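PDB 4OHF: cytosolic IMP-GMP specific 5'-nucleotidase from Legionella pneumophila subsp. pneumophila, which probably hydrolyses the 5'-phosphate of purine nucleoside monophosphates such as IMP and GMP, using a bound magnesium ion. Local coordinates for residues Val40-Tyr54 with Asp159-Leu173. Residues are numbered along the deposited sequence; the frame is centred on the assembly and turned at random.
Sequences VYDLVKERLAESFHY and DVQYCVDKVHSDGTL
The Phe52 ring meets Asp159 with one face and Tyr162 with its edge. Over the face sits Asp159 CB, 4.2 Å from the centroid of the Phe52 ring and offset toward the rim, a CH-pi contact. At the edge, near the ring plane, lies Tyr162 CD1. The planes of the two rings are 80° apart. Cys163 SG reaches the same Phe52 ring obliquely, a sulfur-aromatic contact. The Tyr54 ring has Asp159 OD2 at its edge. Its hydroxyl donates to that oxygen, Tyr54 OH to Asp159 OD2 being 2.6 Å, and the anti lone pair is used. Asp159 thus ties the turn after helix 33-51 to helix 153-170.

The segments 40-51 and 159-170 cross at 115° between their N-to-C directions, their axes 8.9 Å apart at closest. Both helices lie in the chain between the core strands 19-22 and 204-208, consistent with the cap insertion of a HAD-type phosphatase. The packing has a knobs-into-holes character: Val44 fits among Val160, Cys163, Val164 and Val167. Leu135 of helix 129-143 also touches Val44 and Leu48. Leu48 turns CD2 onto the sulfur of Cys163. Leu43 and Val167 cross at about a right angle, and Leu43 CD1 continues to Leu173, whose side chain is about 11 Å from the bound magnesium ion.

Arg47 is a second knob, among Cys163, Lys166, Asp170 and Thr172. Its CG, anti to the backbone N, lies 3.6 Å from Cys163 SG. Bends at chi2 and chi3 then bring the guanidinium to Asp170. Asp170 OD2 approaches the guanidinium edge and takes both Arg47 NH1 and NH2 in a salt bridge. The NH1 bond is weak; the NH2 bond is very short, its exact length doubtful. The carboxylate and guanidinium planes are 74° apart.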
loop_
_atom_site.group_PDB
_atom_site.type_symbol
_atom_site.label_atom_id
_atom_site.label_comp_id
_atom_site.label_asym_id
_atom_site.label_seq_id
_atom_site.Cartn_x
_atom_site.Cartn_y
_atom_site.Cartn_z
ATOM N N VAL B 40 16.443 20.221 24.356
ATOM C CA VAL B 40 16.357 19.351 23.191
ATOM C C VAL B 40 16.936 20.051 21.978
ATOM O O VAL B 40 17.672 19.448 21.205
ATOM C CB VAL B 40 14.904 18.935 22.877
ATOM C CG1 VAL B 40 14.858 18.155 21.570
ATOM C CG2 VAL B 40 14.362 18.070 24.001
ATOM N N TYR B 41 16.611 21.322 21.806
ATOM C CA TYR B 41 17.143 22.068 20.682
ATOM C C TYR B 41 18.675 22.016 20.733
ATOM O O TYR B 41 19.314 21.554 19.778
ATOM C CB TYR B 41 16.635 23.508 20.727
ATOM C CG TYR B 41 17.204 24.423 19.656
ATOM C CD1 TYR B 41 18.359 25.164 19.892
ATOM C CD2 TYR B 41 16.563 24.580 18.428
ATOM C CE1 TYR B 41 18.855 26.043 18.941
ATOM C CE2 TYR B 41 17.052 25.452 17.469
ATOM C CZ TYR B 41 18.200 26.184 17.731
ATOM O OH TYR B 41 18.697 27.061 16.791
ATOM N N ASP B 42 19.264 22.461 21.847
ATOM C CA ASP B 42 20.719 22.439 21.986
ATOM C C ASP B 42 21.308 21.051 21.733
ATOM O O ASP B 42 22.102 20.869 20.821
ATOM C CB ASP B 42 21.149 22.910 23.374
ATOM C CG ASP B 42 20.789 24.358 23.645
ATOM O OD1 ASP B 42 20.646 25.131 22.675
ATOM O OD2 ASP B 42 20.661 24.731 24.832
ATOM N N LEU B 43 20.922 20.066 22.535
ATOM C CA LEU B 43 21.452 18.721 22.354
ATOM C C LEU B 43 21.386 18.253 20.898
ATOM O O LEU B 43 22.347 17.675 20.396
ATOM C CB LEU B 43 20.701 17.723 23.246
ATOM C CG LEU B 43 20.760 17.962 24.751
ATOM C CD1 LEU B 43 19.893 16.952 25.470
ATOM C CD2 LEU B 43 22.199 17.872 25.222
ATOM N N VAL B 44 20.261 18.498 20.225
ATOM C CA VAL B 44 20.071 18.078 18.831
ATOM C C VAL B 44 20.928 18.869 17.862
ATOM O O VAL B 44 21.475 18.314 16.912
ATOM C CB VAL B 44 18.592 18.222 18.384
ATOM C CG1 VAL B 44 18.460 17.966 16.891
ATOM C CG2 VAL B 44 17.725 17.241 19.138
ATOM N N LYS B 45 21.033 20.171 18.096
ATOM C CA LYS B 45 21.836 21.027 17.236
ATOM C C LYS B 45 23.302 20.636 17.384
ATOM O O LYS B 45 24.069 20.653 16.420
ATOM C CB LYS B 45 21.637 22.494 17.621
ATOM C CG LYS B 45 22.265 23.479 16.653
ATOM C CD LYS B 45 21.953 24.904 17.049
ATOM C CE LYS B 45 22.413 25.183 18.470
ATOM N NZ LYS B 45 22.184 26.598 18.864
ATOM N N GLU B 46 23.677 20.272 18.601
ATOM C CA GLU B 46 25.038 19.863 18.901
ATOM C C GLU B 46 25.373 18.569 18.175
ATOM O O GLU B 46 26.346 18.502 17.430
ATOM C CB GLU B 46 25.180 19.667 20.404
ATOM C CG GLU B 46 26.489 19.063 20.855
ATOM C CD GLU B 46 26.386 18.506 22.260
ATOM O OE1 GLU B 46 26.046 19.283 23.182
ATOM O OE2 GLU B 46 26.631 17.293 22.437
ATOM N N ARG B 47 24.553 17.546 18.392
ATOM C CA ARG B 47 24.755 16.236 17.774
ATOM C C ARG B 47 24.882 16.309 16.252
ATOM O O ARG B 47 25.432 15.403 15.626
ATOM C CB ARG B 47 23.611 15.289 18.155
ATOM C CG ARG B 47 23.732 13.890 17.574
ATOM C CD ARG B 47 25.027 13.241 18.002
ATOM N NE ARG B 47 25.095 13.104 19.450
ATOM C CZ ARG B 47 24.603 12.070 20.125
ATOM N NH1 ARG B 47 24.010 11.073 19.475
ATOM N NH2 ARG B 47 24.694 12.041 21.453
ATOM N N LEU B 48 24.374 17.388 15.661
ATOM C CA LEU B 48 24.451 17.571 14.215
ATOM C C LEU B 48 25.837 18.029 13.780
ATOM O O LEU B 48 26.428 17.471 12.858
ATOM C CB LEU B 48 23.419 18.596 13.747
ATOM C CG LEU B 48 21.990 18.088 13.592
ATOM C CD1 LEU B 48 21.074 19.246 13.227
ATOM C CD2 LEU B 48 21.953 17.007 12.518
ATOM N N ALA B 49 26.345 19.053 14.451
ATOM C CA ALA B 49 27.655 19.600 14.138
ATOM C C ALA B 49 28.775 18.630 14.481
ATOM O O ALA B 49 29.913 18.814 14.044
ATOM C CB ALA B 49 27.864 20.908 14.886
ATOM N N GLU B 50 28.455 17.596 15.254
ATOM C CA GLU B 50 29.466 16.631 15.660
ATOM C C GLU B 50 29.437 15.304 14.917
ATOM O O GLU B 50 30.391 14.965 14.221
ATOM C CB GLU B 50 29.374 16.394 17.168
ATOM C CG GLU B 50 29.549 17.681 17.972
ATOM C CD GLU B 50 29.648 17.452 19.471
ATOM O OE1 GLU B 50 29.759 18.452 20.219
ATOM O OE2 GLU B 50 29.618 16.274 19.897
ATOM N N SER B 51 28.351 14.552 15.051
ATOM C CA SER B 51 28.270 13.259 14.386
ATOM C C SER B 51 27.832 13.339 12.926
ATOM O O SER B 51 27.867 12.338 12.206
ATOM C CB SER B 51 27.336 12.320 15.160
ATOM O OG SER B 51 26.007 12.804 15.166
ATOM N N PHE B 52 27.426 14.522 12.478
ATOM C CA PHE B 52 26.998 14.677 11.094
ATOM C C PHE B 52 27.836 15.652 10.294
ATOM O O PHE B 52 27.637 15.801 9.090
ATOM C CB PHE B 52 25.524 15.063 11.030
ATOM C CG PHE B 52 24.609 13.881 11.014
ATOM C CD1 PHE B 52 24.381 13.183 9.835
ATOM C CD2 PHE B 52 24.035 13.414 12.191
ATOM C CE1 PHE B 52 23.595 12.032 9.824
ATOM C CE2 PHE B 52 23.245 12.263 12.193
ATOM C CZ PHE B 52 23.027 11.569 11.004
ATOM N N HIS B 53 28.767 16.320 10.964
ATOM C CA HIS B 53 29.667 17.244 10.288
ATOM C C HIS B 53 28.942 18.294 9.442
ATOM O O HIS B 53 29.092 18.336 8.220
ATOM C CB HIS B 53 30.637 16.437 9.410
ATOM C CG HIS B 53 31.243 15.255 10.111
ATOM N ND1 HIS B 53 31.528 14.071 9.463
ATOM C CD2 HIS B 53 31.595 15.068 11.408
ATOM C CE1 HIS B 53 32.023 13.206 10.331
ATOM N NE2 HIS B 53 32.074 13.786 11.517
ATOM N N TYR B 54 28.151 19.134 10.103
ATOM C CA TYR B 54 27.414 20.207 9.434
ATOM C C TYR B 54 28.209 21.504 9.600
ATOM O O TYR B 54 29.106 21.584 10.443
ATOM C CB TYR B 54 26.026 20.375 10.069
ATOM C CG TYR B 54 24.903 19.616 9.388
ATOM C CD1 TYR B 54 23.978 20.280 8.580
ATOM C CD2 TYR B 54 24.747 18.238 9.568
ATOM C CE1 TYR B 54 22.924 19.596 7.972
ATOM C CE2 TYR B 54 23.695 17.544 8.961
ATOM C CZ TYR B 54 22.789 18.231 8.167
ATOM O OH TYR B 54 21.752 17.555 7.571
ATOM N N ASP B 159 18.236 13.704 8.973
ATOM C CA ASP B 159 19.378 13.767 9.874
ATOM C C ASP B 159 18.901 14.263 11.228
ATOM O O ASP B 159 19.172 13.643 12.264
ATOM C CB ASP B 159 20.458 14.716 9.348
ATOM C CG ASP B 159 21.233 14.138 8.166
ATOM O OD1 ASP B 159 21.223 12.895 7.973
ATOM O OD2 ASP B 159 21.864 14.942 7.444
ATOM N N VAL B 160 18.182 15.384 11.205
ATOM C CA VAL B 160 17.649 15.981 12.415
ATOM C C VAL B 160 16.818 14.966 13.190
ATOM O O VAL B 160 16.967 14.854 14.407
ATOM C CB VAL B 160 16.785 17.218 12.096
ATOM C CG1 VAL B 160 16.114 17.714 13.350
ATOM C CG2 VAL B 160 17.643 18.314 11.503
ATOM N N GLN B 161 15.959 14.214 12.499
ATOM C CA GLN B 161 15.123 13.218 13.177
ATOM C C GLN B 161 16.006 12.170 13.826
ATOM O O GLN B 161 15.711 11.681 14.915
ATOM C CB GLN B 161 14.162 12.538 12.196
ATOM C CG GLN B 161 13.264 11.474 12.837
ATOM C CD GLN B 161 12.359 12.035 13.930
ATOM O OE1 GLN B 161 11.624 13.002 13.710
ATOM N NE2 GLN B 161 12.405 11.424 15.110
ATOM N N TYR B 162 17.095 11.829 13.147
ATOM C CA TYR B 162 18.030 10.848 13.663
ATOM C C TYR B 162 18.624 11.334 14.979
ATOM O O TYR B 162 18.693 10.580 15.952
ATOM C CB TYR B 162 19.142 10.592 12.639
ATOM C CG TYR B 162 20.224 9.638 13.111
ATOM C CD1 TYR B 162 21.361 10.109 13.773
ATOM C CD2 TYR B 162 20.109 8.264 12.903
ATOM C CE1 TYR B 162 22.357 9.230 14.215
ATOM C CE2 TYR B 162 21.095 7.381 13.342
ATOM C CZ TYR B 162 22.216 7.870 13.997
ATOM O OH TYR B 162 23.185 6.995 14.439
ATOM N N CYS B 163 19.051 12.591 15.012
ATOM C CA CYS B 163 19.623 13.152 16.224
ATOM C C CYS B 163 18.633 13.149 17.375
ATOM O O CYS B 163 18.996 12.811 18.508
ATOM C CB CYS B 163 20.088 14.576 15.982
ATOM S SG CYS B 163 21.457 14.690 14.853
ATOM N N VAL B 164 17.389 13.531 17.084
ATOM C CA VAL B 164 16.344 13.568 18.100
ATOM C C VAL B 164 16.165 12.185 18.725
ATOM O O VAL B 164 16.080 12.053 19.949
ATOM C CB VAL B 164 14.972 14.029 17.521
ATOM C CG1 VAL B 164 13.960 14.138 18.643
ATOM C CG2 VAL B 164 15.104 15.365 16.822
ATOM N N ASP B 165 16.104 11.158 17.878
ATOM C CA ASP B 165 15.940 9.791 18.368
ATOM C C ASP B 165 17.170 9.385 19.169
ATOM O O ASP B 165 17.060 8.745 20.220
ATOM C CB ASP B 165 15.749 8.798 17.212
ATOM C CG ASP B 165 14.535 9.114 16.356
ATOM O OD1 ASP B 165 13.486 9.508 16.922
ATOM O OD2 ASP B 165 14.633 8.952 15.114
ATOM N N LYS B 166 18.342 9.766 18.670
ATOM C CA LYS B 166 19.590 9.433 19.334
ATOM C C LYS B 166 19.657 10.076 20.708
ATOM O O LYS B 166 19.854 9.398 21.715
ATOM C CB LYS B 166 20.777 9.904 18.499
ATOM C CG LYS B 166 21.973 8.967 18.577
ATOM C CD LYS B 166 21.612 7.594 18.002
ATOM C CE LYS B 166 22.777 6.619 18.051
ATOM N NZ LYS B 166 22.410 5.316 17.415
ATOM N N VAL B 167 19.485 11.392 20.737
ATOM C CA VAL B 167 19.537 12.142 21.983
ATOM C C VAL B 167 18.525 11.607 23.001
ATOM O O VAL B 167 18.711 11.760 24.211
ATOM C CB VAL B 167 19.289 13.652 21.720
ATOM C CG1 VAL B 167 17.823 13.911 21.479
ATOM C CG2 VAL B 167 19.795 14.468 22.880
ATOM N N HIS B 168 17.462 10.976 22.509
ATOM C CA HIS B 168 16.442 10.406 23.385
ATOM C C HIS B 168 16.784 8.981 23.800
ATOM O O HIS B 168 16.052 8.360 24.569
ATOM C CB HIS B 168 15.060 10.425 22.715
ATOM C CG HIS B 168 14.199 11.581 23.138
ATOM N ND1 HIS B 168 14.322 12.846 22.599
ATOM C CD2 HIS B 168 13.234 11.671 24.086
ATOM C CE1 HIS B 168 13.471 13.663 23.194
ATOM N NE2 HIS B 168 12.800 12.976 24.102
ATOM N N SER B 169 17.903 8.472 23.295
ATOM C CA SER B 169 18.350 7.118 23.605
ATOM C C SER B 169 19.710 7.165 24.277
ATOM O O SER B 169 20.043 6.301 25.088
ATOM C CB SER B 169 18.442 6.288 22.327
ATOM O OG SER B 169 17.187 6.221 21.676
ATOM N N ASP B 170 20.497 8.174 23.920
ATOM C CA ASP B 170 21.825 8.362 24.492
ATOM C C ASP B 170 21.743 8.423 25.998
ATOM O O ASP B 170 22.599 7.899 26.708
ATOM C CB ASP B 170 22.435 9.678 24.022
ATOM C CG ASP B 170 23.192 9.540 22.736
ATOM O OD1 ASP B 170 24.073 8.655 22.664
ATOM O OD2 ASP B 170 22.916 10.321 21.802
ATOM N N GLY B 171 20.701 9.080 26.480
ATOM C CA GLY B 171 20.551 9.239 27.906
ATOM C C GLY B 171 21.169 10.583 28.230
ATOM O O GLY B 171 21.179 11.022 29.380
ATOM N N THR B 172 21.700 11.238 27.202
ATOM C CA THR B 172 22.307 12.555 27.366
ATOM C C THR B 172 21.266 13.549 27.892
ATOM O O THR B 172 21.562 14.375 28.750
ATOM C CB THR B 172 22.882 13.080 26.019
ATOM O OG1 THR B 172 22.081 12.596 24.928
ATOM C CG2 THR B 172 24.318 12.613 25.827
ATOM N N LEU B 173 20.040 13.451 27.380
ATOM C CA LEU B 173 18.957 14.328 27.798
ATOM C C LEU B 173 18.578 13.992 29.238
ATOM O O LEU B 173 18.404 14.890 30.064
ATOM C CB LEU B 173 17.736 14.132 26.895
ATOM C CG LEU B 173 16.715 15.262 26.730
ATOM C CD1 LEU B 173 15.408 14.658 26.252
ATOM C CD2 LEU B 173 16.496 15.991 28.032
#